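Local coordinates for gram-negative insecticidal protein (Chromobacterium piscinae, PDB 6FBM), which acts as an insecticidal toxin of the MACPF and beta-tripod families, probably by assembling into pores in the membranes of target insect cells, at residues K402-R408 with D420-T426; V448-R454 with L469-A475; D466-W470 with F483-Y489. All coordinates share one frame; numbering follows the deposited sequence.

Interaction 1: residues K402-R408 with D420-T426; sequences KDYACWR and DVMMLAT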
loop_
_atom_site.group_PDB
_atom_site.type_symbol
_atom_site.label_atom_id
_atom_site.label_comp_id
_atom_site.label_asym_id
_atom_site.label_seq_id
_atom_site.Cartn_x
_atom_site.Cartn_y
_atom_site.Cartn_z
ATOM N N LYS A 402 37.548 -38.673 74.371
ATOM C CA LYS A 402 36.818 -38.561 73.118
ATOM C C LYS A 402 35.371 -38.087 73.395
ATOM O O LYS A 402 34.842 -38.179 74.524
ATOM C CB LYS A 402 36.887 -39.855 72.308
ATOM C CG LYS A 402 38.306 -40.362 72.080
ATOM C CD LYS A 402 38.480 -41.475 71.075
ATOM C CE LYS A 402 37.816 -42.819 71.416
ATOM N NZ LYS A 402 37.990 -43.438 72.760
ATOM N N ASP A 403 34.774 -37.503 72.360
ATOM C CA ASP A 403 33.483 -36.828 72.446
ATOM C C ASP A 403 32.366 -37.561 71.690
ATOM O O ASP A 403 32.614 -38.293 70.718
ATOM C CB ASP A 403 33.630 -35.387 71.949
ATOM C CG ASP A 403 34.518 -34.539 72.859
ATOM O OD1 ASP A 403 34.350 -34.584 74.105
ATOM O OD2 ASP A 403 35.394 -33.841 72.313
ATOM N N TYR A 404 31.156 -37.382 72.188
ATOM C CA TYR A 404 29.977 -38.113 71.755
ATOM C C TYR A 404 28.845 -37.122 71.752
ATOM O O TYR A 404 28.627 -36.463 72.758
ATOM C CB TYR A 404 29.659 -39.253 72.727
ATOM C CG TYR A 404 30.829 -40.178 72.899
ATOM C CD1 TYR A 404 31.014 -41.276 72.056
ATOM C CD2 TYR A 404 31.780 -39.936 73.879
ATOM C CE1 TYR A 404 32.117 -42.105 72.200
ATOM C CE2 TYR A 404 32.894 -40.751 74.025
ATOM C CZ TYR A 404 33.055 -41.833 73.199
ATOM O OH TYR A 404 34.149 -42.631 73.346
ATOM N N ALA A 405 28.128 -37.003 70.636
ATOM C CA ALA A 405 27.087 -35.985 70.517
ATOM C C ALA A 405 25.946 -36.399 69.628
ATOM O O ALA A 405 26.133 -37.189 68.711
ATOM C CB ALA A 405 27.696 -34.694 69.999
ATOM N N CYS A 406 24.778 -35.832 69.898
ATOM C CA CYS A 406 23.602 -36.020 69.068
ATOM C C CYS A 406 23.334 -34.687 68.387
ATOM O O CYS A 406 23.196 -33.667 69.069
ATOM C CB CYS A 406 22.424 -36.396 69.929
ATOM S SG CYS A 406 20.934 -36.646 68.982
ATOM N N TRP A 407 23.274 -34.691 67.051
ATOM C CA TRP A 407 23.022 -33.461 66.304
ATOM C C TRP A 407 21.678 -33.489 65.583
ATOM O O TRP A 407 21.208 -34.557 65.190
ATOM C CB TRP A 407 24.112 -33.210 65.295
ATOM C CG TRP A 407 25.438 -32.911 65.861
ATOM C CD1 TRP A 407 26.366 -33.817 66.289
ATOM C CD2 TRP A 407 26.033 -31.626 66.018
ATOM N NE1 TRP A 407 27.491 -33.179 66.718
ATOM C CE2 TRP A 407 27.309 -31.825 66.567
ATOM C CE3 TRP A 407 25.606 -30.317 65.753
ATOM C CZ2 TRP A 407 28.174 -30.762 66.855
ATOM C CZ3 TRP A 407 26.468 -29.262 66.043
ATOM C CH2 TRP A 407 27.728 -29.496 66.591
ATOM N N ARG A 408 21.082 -32.299 65.424
ATOM C CA ARG A 408 19.851 -32.105 64.657
ATOM C C ARG A 408 20.127 -31.246 63.490
ATOM O O ARG A 408 20.818 -30.213 63.619
ATOM C CB ARG A 408 18.847 -31.260 65.396
ATOM C CG ARG A 408 17.887 -32.026 66.217
ATOM C CD ARG A 408 16.451 -31.785 65.853
ATOM N NE ARG A 408 15.723 -31.683 67.106
ATOM C CZ ARG A 408 15.462 -32.682 67.954
ATOM N NH1 ARG A 408 14.798 -32.385 69.053
ATOM N NH2 ARG A 408 15.800 -33.956 67.721
ATOM N N ASP A 420 17.854 -37.562 63.570
ATOM C CA ASP A 420 19.097 -36.993 64.068
ATOM C C ASP A 420 20.285 -37.830 63.652
ATOM O O ASP A 420 20.137 -38.924 63.146
ATOM C CB ASP A 420 19.038 -36.826 65.583
ATOM C CG ASP A 420 18.017 -35.796 66.018
ATOM O OD1 ASP A 420 17.686 -34.890 65.236
ATOM O OD2 ASP A 420 17.533 -35.889 67.155
ATOM N N VAL A 421 21.455 -37.271 63.895
ATOM C CA VAL A 421 22.729 -37.867 63.550
ATOM C C VAL A 421 23.619 -37.838 64.773
ATOM O O VAL A 421 23.834 -36.774 65.368
ATOM C CB VAL A 421 23.405 -37.045 62.448
ATOM C CG1 VAL A 421 24.795 -37.570 62.169
ATOM C CG2 VAL A 421 22.539 -37.045 61.191
ATOM N N MET A 422 24.125 -38.996 65.158
ATOM C CA MET A 422 25.072 -39.093 66.252
ATOM C C MET A 422 26.458 -38.968 65.680
ATOM O O MET A 422 26.732 -39.481 64.607
ATOM C CB MET A 422 24.969 -40.442 66.952
ATOM C CG MET A 422 23.626 -40.719 67.572
ATOM S SD MET A 422 23.115 -39.545 68.809
ATOM C CE MET A 422 24.390 -39.700 70.034
ATOM N N MET A 423 27.317 -38.298 66.436
ATOM C CA MET A 423 28.738 -38.200 66.164
ATOM C C MET A 423 29.430 -38.781 67.389
ATOM O O MET A 423 29.353 -38.202 68.474
ATOM C CB MET A 423 29.148 -36.739 65.936
ATOM C CG MET A 423 28.505 -36.092 64.710
ATOM S SD MET A 423 28.947 -36.842 63.130
ATOM C CE MET A 423 30.631 -36.271 62.901
ATOM N N LEU A 424 30.093 -39.916 67.201
ATOM C CA LEU A 424 30.545 -40.763 68.296
ATOM C C LEU A 424 32.056 -41.008 68.207
ATOM O O LEU A 424 32.572 -41.395 67.153
ATOM C CB LEU A 424 29.803 -42.093 68.272
ATOM C CG LEU A 424 28.269 -42.029 68.328
ATOM C CD1 LEU A 424 27.654 -43.391 68.027
ATOM C CD2 LEU A 424 27.743 -41.535 69.654
ATOM N N ALA A 425 32.749 -40.726 69.315
ATOM C CA ALA A 425 34.158 -41.022 69.510
ATOM C C ALA A 425 35.007 -40.088 68.669
ATOM O O ALA A 425 35.921 -40.523 67.959
ATOM C CB ALA A 425 34.462 -42.485 69.213
ATOM N N THR A 426 34.692 -38.799 68.773
ATOM C CA THR A 426 35.310 -37.770 67.936
ATOM C C THR A 426 36.339 -36.975 68.717
ATOM O O THR A 426 36.321 -36.979 69.954
ATOM C CB THR A 426 34.247 -36.813 67.332
ATOM O OG1 THR A 426 33.440 -36.212 68.364
ATOM C CG2 THR A 426 33.346 -37.583 66.377
#
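Strands 403-408 and 421-424 run antiparallel, 4.6 Å apart at closest approach with 160° between their directions; A405 pairs with M423 and W407 with V421 through two backbone bonds each. The register shifts by one between Y404 and D403, whose carbonyl O accepts a good bond from T426 N (2.9 Å) and a weak one from A425 N; D403 N donates back to T426 O. A425 has positive phi (72°), the conformation that lets one extra residue fit here. The aromatic ring of Y404 lies along this corner, its CE1 3.8 Å from A425 CB, while its hydroxyl is bonded to S333 O.

On the face shared with Y404, M422, bent at chi2 and chi3, folds its SD against the small C406, 3.4 Å from C406 CB. On the other face M423 CG meets W407 CD1 at 3.5 Å, flexible methylene against broad indole. At the far end R408 NH2 makes a salt bridge to D420 OD2 (2.7 Å), with guanidinium and carboxylate nearly coplanar, 26° apart. The same OD2 also accepts G485 N, so this buried carboxylate is gripped by an arginine and a backbone N-H, which would probably favour its charged form. The G1 beta bulge at A425 and T426 is where the chain turns a corner, in what is probably the beta-tripod part of the toxin.

Interaction 2: residues V448-R454 with L469-A475; sequences VQTLQNR and LWQPGAA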
loop_
_atom_site.group_PDB
_atom_site.type_symbol
_atom_site.label_atom_id
_atom_site.label_comp_id
_atom_site.label_asym_id
_atom_site.label_seq_id
_atom_site.Cartn_x
_atom_site.Cartn_y
_atom_site.Cartn_z
ATOM N N VAL A 448 5.546 -35.026 64.560
ATOM C CA VAL A 448 5.722 -36.267 65.325
ATOM C C VAL A 448 4.578 -36.381 66.346
ATOM O O VAL A 448 4.218 -35.410 66.996
ATOM C CB VAL A 448 7.102 -36.365 65.992
ATOM C CG1 VAL A 448 7.212 -37.629 66.823
ATOM C CG2 VAL A 448 8.192 -36.376 64.936
ATOM N N GLN A 449 4.001 -37.581 66.422
ATOM C CA GLN A 449 2.912 -37.896 67.343
ATOM C C GLN A 449 3.381 -38.819 68.473
ATOM O O GLN A 449 3.190 -38.512 69.651
ATOM C CB GLN A 449 1.748 -38.506 66.578
ATOM C CG GLN A 449 1.057 -37.491 65.693
ATOM C CD GLN A 449 -0.268 -37.971 65.156
ATOM O OE1 GLN A 449 -0.412 -39.120 64.714
ATOM N NE2 GLN A 449 -1.270 -37.087 65.221
ATOM N N THR A 450 4.020 -39.923 68.099
ATOM C CA THR A 450 4.566 -40.865 69.053
ATOM C C THR A 450 6.087 -40.877 69.007
ATOM O O THR A 450 6.708 -40.480 68.020
ATOM C CB THR A 450 4.099 -42.279 68.730
ATOM O OG1 THR A 450 4.499 -42.608 67.394
ATOM C CG2 THR A 450 2.584 -42.372 68.844
ATOM N N LEU A 451 6.665 -41.348 70.110
ATOM C CA LEU A 451 8.082 -41.652 70.225
ATOM C C LEU A 451 8.128 -43.002 70.940
ATOM O O LEU A 451 7.739 -43.103 72.095
ATOM C CB LEU A 451 8.802 -40.559 71.010
ATOM C CG LEU A 451 9.034 -39.220 70.274
ATOM C CD1 LEU A 451 9.285 -38.057 71.222
ATOM C CD2 LEU A 451 10.203 -39.330 69.298
ATOM N N GLN A 452 8.561 -44.040 70.220
ATOM C CA GLN A 452 8.499 -45.440 70.688
ATOM C C GLN A 452 9.824 -46.159 70.425
ATOM O O GLN A 452 10.742 -45.582 69.848
ATOM C CB GLN A 452 7.364 -46.174 69.965
ATOM C CG GLN A 452 6.004 -45.520 70.143
ATOM C CD GLN A 452 4.895 -46.206 69.336
ATOM O OE1 GLN A 452 5.121 -47.176 68.610
ATOM N NE2 GLN A 452 3.684 -45.659 69.443
ATOM N N ASN A 453 9.915 -47.414 70.873
ATOM C CA ASN A 453 11.069 -48.290 70.575
ATOM C C ASN A 453 12.405 -47.617 70.768
ATOM O O ASN A 453 13.227 -47.573 69.857
ATOM C CB ASN A 453 10.970 -48.861 69.149
ATOM C CG ASN A 453 9.684 -49.638 68.935
ATOM O OD1 ASN A 453 9.278 -50.434 69.800
ATOM N ND2 ASN A 453 9.020 -49.392 67.796
ATOM N N ARG A 454 12.614 -47.090 71.974
ATOM C CA ARG A 454 13.868 -46.426 72.335
ATOM C C ARG A 454 15.059 -47.207 71.797
ATOM O O ARG A 454 15.115 -48.431 71.921
ATOM C CB ARG A 454 13.991 -46.307 73.847
ATOM C CG ARG A 454 15.166 -45.465 74.342
ATOM C CD ARG A 454 15.173 -45.408 75.850
ATOM N NE ARG A 454 15.472 -46.724 76.412
ATOM C CZ ARG A 454 16.680 -47.272 76.489
ATOM N NH1 ARG A 454 17.749 -46.614 76.051
ATOM N NH2 ARG A 454 16.819 -48.482 77.020
ATOM N N LEU A 469 17.443 -41.658 72.436
ATOM C CA LEU A 469 17.102 -41.741 71.025
ATOM C C LEU A 469 15.844 -42.586 70.855
ATOM O O LEU A 469 15.809 -43.749 71.238
ATOM C CB LEU A 469 18.262 -42.342 70.232
ATOM C CG LEU A 469 19.628 -41.739 70.498
ATOM C CD1 LEU A 469 20.632 -42.394 69.572
ATOM C CD2 LEU A 469 19.647 -40.222 70.330
ATOM N N TRP A 470 14.830 -41.980 70.257
ATOM C CA TRP A 470 13.516 -42.569 70.094
ATOM C C TRP A 470 13.131 -42.587 68.620
ATOM O O TRP A 470 13.553 -41.721 67.852
ATOM C CB TRP A 470 12.494 -41.732 70.876
ATOM C CG TRP A 470 12.617 -41.850 72.368
ATOM C CD1 TRP A 470 13.315 -41.019 73.214
ATOM C CD2 TRP A 470 12.035 -42.857 73.198
ATOM N NE1 TRP A 470 13.193 -41.453 74.509
ATOM C CE2 TRP A 470 12.414 -42.581 74.526
ATOM C CE3 TRP A 470 11.234 -43.975 72.947
ATOM C CZ2 TRP A 470 12.019 -43.391 75.604
ATOM C CZ3 TRP A 470 10.813 -44.771 74.028
ATOM C CH2 TRP A 470 11.214 -44.469 75.339
ATOM N N GLN A 471 12.280 -43.539 68.253
ATOM C CA GLN A 471 11.770 -43.671 66.891
ATOM C C GLN A 471 10.507 -42.826 66.762
ATOM O O GLN A 471 9.510 -43.089 67.457
ATOM C CB GLN A 471 11.423 -45.136 66.611
ATOM C CG GLN A 471 11.006 -45.455 65.182
ATOM C CD GLN A 471 10.024 -46.629 65.040
ATOM O OE1 GLN A 471 9.479 -47.149 66.015
ATOM N NE2 GLN A 471 9.750 -46.995 63.823
ATOM N N PRO A 472 10.521 -41.816 65.869
ATOM C CA PRO A 472 9.316 -41.026 65.708
ATOM C C PRO A 472 8.259 -41.743 64.835
ATOM O O PRO A 472 8.564 -42.690 64.080
ATOM C CB PRO A 472 9.840 -39.765 65.050
ATOM C CG PRO A 472 10.929 -40.271 64.163
ATOM C CD PRO A 472 11.575 -41.382 64.934
ATOM N N GLY A 473 7.019 -41.307 64.977
ATOM C CA GLY A 473 5.905 -41.856 64.208
ATOM C C GLY A 473 4.728 -40.882 64.178
ATOM O O GLY A 473 4.586 -39.980 65.022
ATOM N N ALA A 474 3.887 -41.070 63.179
ATOM C CA ALA A 474 2.704 -40.265 63.030
ATOM C C ALA A 474 1.636 -41.049 62.297
ATOM O O ALA A 474 1.941 -42.027 61.604
ATOM C CB ALA A 474 3.045 -38.988 62.290
ATOM N N ALA A 475 0.381 -40.623 62.461
ATOM C CA ALA A 475 -0.727 -41.193 61.696
ATOM C C ALA A 475 -0.454 -40.899 60.233
ATOM O O ALA A 475 -0.261 -39.747 59.866
ATOM C CB ALA A 475 -2.054 -40.582 62.131
HETATM O O HOH W 1 6.855 -43.945 67.347
#
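V448 to R454 and L469 to A475 are held together first by backbone hydrogen bonds. Q452 and Q471 form a mutual pair, while Q449 N and T450 N both donate to G473 O (2.8 Å from Q449 N), a classic beta bulge. Q449 N approaches that oxygen nearly in line with the carbonyl, T450 N from above its plane. G473, without a side chain, suits a place beside T450 OG1.

Side-chain amides add polar links. The extended Q449 carries OE1 to A475 N (2.8 Å), so glutamine prolongs the pairing beyond the strand ends. The N453 and Q471 side chains run alongside each other in the same direction, and ND2 of N453 donates to OE1 of Q471 (2.9 Å), which lies close to the N453 amide plane; Q471 CG is anti to its backbone N (chi1 -174°), bringing the amide there, and its NE2 goes on to S480 O. A water joins T450 OG1 (2.7 Å) to Q471 O.

W470 gathers the ring and apolar contacts. CB of R454 sits over one face of the six-membered ring, 3.6 Å from its centroid, in a CH-pi contact, while the polar Q452 O lies at the ring edge. L451 CD2 touches W470 CB (3.7 Å), the two side chains running roughly perpendicular, and V448 CG2 meets P472 CB (3.8 Å). The R454 guanidinium continues past the indole to a salt bridge with E339 and a cation-pi contact with W457.

Strand 468-473 is the middle of a three-stranded antiparallel sheet: strand 450-457 flanks it here and 484-486 lies along its other edge, where V486 meets both L451 and W470. Strand 506-508 brings C507 against V448 and P472.

Interaction 3: residues D466-W470 with F483-Y489; sequences DVSLW and FAGVPNY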
loop_
_atom_site.group_PDB
_atom_site.type_symbol
_atom_site.label_atom_id
_atom_site.label_comp_id
_atom_site.label_asym_id
_atom_site.label_seq_id
_atom_site.Cartn_x
_atom_site.Cartn_y
_atom_site.Cartn_z
ATOM N N ASP A 466 21.582 -34.963 79.279
ATOM C CA ASP A 466 21.076 -36.299 79.031
ATOM C C ASP A 466 20.456 -36.376 77.637
ATOM O O ASP A 466 20.044 -35.364 77.065
ATOM C CB ASP A 466 20.012 -36.639 80.081
ATOM C CG ASP A 466 20.547 -36.634 81.510
ATOM O OD1 ASP A 466 21.792 -36.748 81.724
ATOM O OD2 ASP A 466 19.675 -36.559 82.406
ATOM N N VAL A 467 20.415 -37.593 77.088
ATOM C CA VAL A 467 19.735 -37.843 75.813
ATOM C C VAL A 467 19.231 -39.259 75.725
ATOM O O VAL A 467 19.852 -40.173 76.251
ATOM C CB VAL A 467 20.658 -37.546 74.606
ATOM C CG1 VAL A 467 21.753 -38.599 74.453
ATOM C CG2 VAL A 467 19.853 -37.386 73.326
ATOM N N SER A 468 18.093 -39.407 75.056
ATOM C CA SER A 468 17.538 -40.697 74.674
ATOM C C SER A 468 17.110 -40.624 73.201
ATOM O O SER A 468 16.475 -39.656 72.789
ATOM C CB SER A 468 16.327 -41.048 75.544
ATOM O OG SER A 468 16.628 -40.941 76.925
ATOM N N LEU A 469 17.443 -41.658 72.436
ATOM C CA LEU A 469 17.102 -41.741 71.025
ATOM C C LEU A 469 15.844 -42.586 70.855
ATOM O O LEU A 469 15.809 -43.749 71.238
ATOM C CB LEU A 469 18.262 -42.342 70.232
ATOM C CG LEU A 469 19.628 -41.739 70.498
ATOM C CD1 LEU A 469 20.632 -42.394 69.572
ATOM C CD2 LEU A 469 19.647 -40.222 70.330
ATOM N N TRP A 470 14.830 -41.980 70.257
ATOM C CA TRP A 470 13.516 -42.569 70.094
ATOM C C TRP A 470 13.131 -42.587 68.620
ATOM O O TRP A 470 13.553 -41.721 67.852
ATOM C CB TRP A 470 12.494 -41.732 70.876
ATOM C CG TRP A 470 12.617 -41.850 72.368
ATOM C CD1 TRP A 470 13.315 -41.019 73.214
ATOM C CD2 TRP A 470 12.035 -42.857 73.198
ATOM N NE1 TRP A 470 13.193 -41.453 74.509
ATOM C CE2 TRP A 470 12.414 -42.581 74.526
ATOM C CE3 TRP A 470 11.234 -43.975 72.947
ATOM C CZ2 TRP A 470 12.019 -43.391 75.604
ATOM C CZ3 TRP A 470 10.813 -44.771 74.028
ATOM C CH2 TRP A 470 11.214 -44.469 75.339
ATOM N N PHE A 483 15.912 -41.869 64.172
ATOM C CA PHE A 483 15.716 -41.511 65.564
ATOM C C PHE A 483 15.684 -40.015 65.801
ATOM O O PHE A 483 16.031 -39.238 64.924
ATOM C CB PHE A 483 16.763 -42.182 66.452
ATOM C CG PHE A 483 18.162 -41.950 66.022
ATOM C CD1 PHE A 483 18.754 -42.802 65.111
ATOM C CD2 PHE A 483 18.904 -40.906 66.552
ATOM C CE1 PHE A 483 20.068 -42.604 64.713
ATOM C CE2 PHE A 483 20.219 -40.715 66.177
ATOM C CZ PHE A 483 20.800 -41.557 65.261
ATOM N N ALA A 484 15.235 -39.636 66.989
ATOM C CA ALA A 484 15.236 -38.260 67.434
ATOM C C ALA A 484 15.670 -38.260 68.884
ATOM O O ALA A 484 15.175 -39.068 69.662
ATOM C CB ALA A 484 13.841 -37.688 67.318
ATOM N N GLY A 485 16.592 -37.384 69.250
ATOM C CA GLY A 485 16.983 -37.185 70.631
ATOM C C GLY A 485 15.970 -36.399 71.465
ATOM O O GLY A 485 15.459 -35.354 71.049
ATOM N N VAL A 486 15.690 -36.912 72.651
ATOM C CA VAL A 486 14.961 -36.196 73.694
ATOM C C VAL A 486 15.980 -35.907 74.788
ATOM O O VAL A 486 16.698 -36.817 75.195
ATOM C CB VAL A 486 13.816 -37.073 74.252
ATOM C CG1 VAL A 486 13.009 -36.329 75.274
ATOM C CG2 VAL A 486 12.882 -37.525 73.128
ATOM N N PRO A 487 16.053 -34.660 75.297
ATOM C CA PRO A 487 17.148 -34.304 76.251
ATOM C C PRO A 487 16.937 -34.769 77.723
ATOM O O PRO A 487 17.329 -34.080 78.661
ATOM C CB PRO A 487 17.199 -32.778 76.147
ATOM C CG PRO A 487 15.799 -32.397 75.866
ATOM C CD PRO A 487 15.186 -33.494 75.014
ATOM N N ASN A 488 16.375 -35.957 77.913
ATOM C CA ASN A 488 16.040 -36.500 79.224
ATOM C C ASN A 488 15.752 -38.002 79.099
ATOM O O ASN A 488 15.672 -38.540 77.983
ATOM C CB ASN A 488 14.823 -35.776 79.803
ATOM C CG ASN A 488 13.567 -35.957 78.948
ATOM O OD1 ASN A 488 13.163 -37.091 78.630
ATOM N ND2 ASN A 488 12.952 -34.835 78.549
ATOM N N TYR A 489 15.547 -38.655 80.241
ATOM C CA TYR A 489 15.345 -40.099 80.302
ATOM C C TYR A 489 13.888 -40.490 80.487
ATOM O O TYR A 489 13.617 -41.589 80.965
ATOM C CB TYR A 489 16.186 -40.715 81.423
ATOM C CG TYR A 489 17.670 -40.459 81.343
ATOM C CD1 TYR A 489 18.373 -40.734 80.187
ATOM C CD2 TYR A 489 18.388 -39.968 82.439
ATOM C CE1 TYR A 489 19.757 -40.503 80.104
ATOM C CE2 TYR A 489 19.762 -39.731 82.366
ATOM C CZ TYR A 489 20.438 -40.011 81.187
ATOM O OH TYR A 489 21.793 -39.798 81.096
HETATM O O HOH W 2 13.414 -39.610 76.741
#
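S468 to W470 and A484 to V486 form the antiparallel pairing of a beta hairpin, strands 468-473 and 484-486, in a region consistent with the beta-tripod fold. S468 pairs with V486 and W470 with A484, each through two backbone bonds, and G485 faces L469 between them. Having no side chain, G485 lets V467 CG2 come 3.9 Å from its CA.

L469 runs beside F483, with L469 CD1 over one face of the phenyl ring, 4.2 Å from its centroid. The sheet's opposite face carries V486, whose CG2 touches the indole of W470 at CD1 (3.5 Å): a branched aliphatic group packs obliquely against the indole.

Beyond the strands, D466 lies against Y489. Its CB and carboxylate cover a face of the phenol ring, the carboxylate plane tilted only 23° from the ring, while the Y489 hydroxyl is bonded to D458. At this loop a water accepts a hydrogen bond from W470 NE1 (2.9 Å). S468, short and polar, reaches the same loop: with its hydroxyl anti to the carbonyl carbon (chi1 -52°), OG donates to N488 O at 2.8 Å.

Interactions 2 and 3 are the two strand pairings of one sheet, on either edge of strand 468-473; L469 and W470 belong to both contacts, and their centres are about 11 Å apart. Interaction 1 lies in a separate sheet, its centre about 12 Å from that of interaction 3. The two sheets, both in the putative beta-tripod region, meet through D420 of interaction 1 and the strand 484-486 side of interaction 3: the bond from G485 N to D420 OD2 (2.7 Å) joins them, and D420 N bonds to F483 O (2.8 Å). Apolar packing continues this join through L469, shared with interaction 2, whose CD2 lies 3.8 Å from M422 SD.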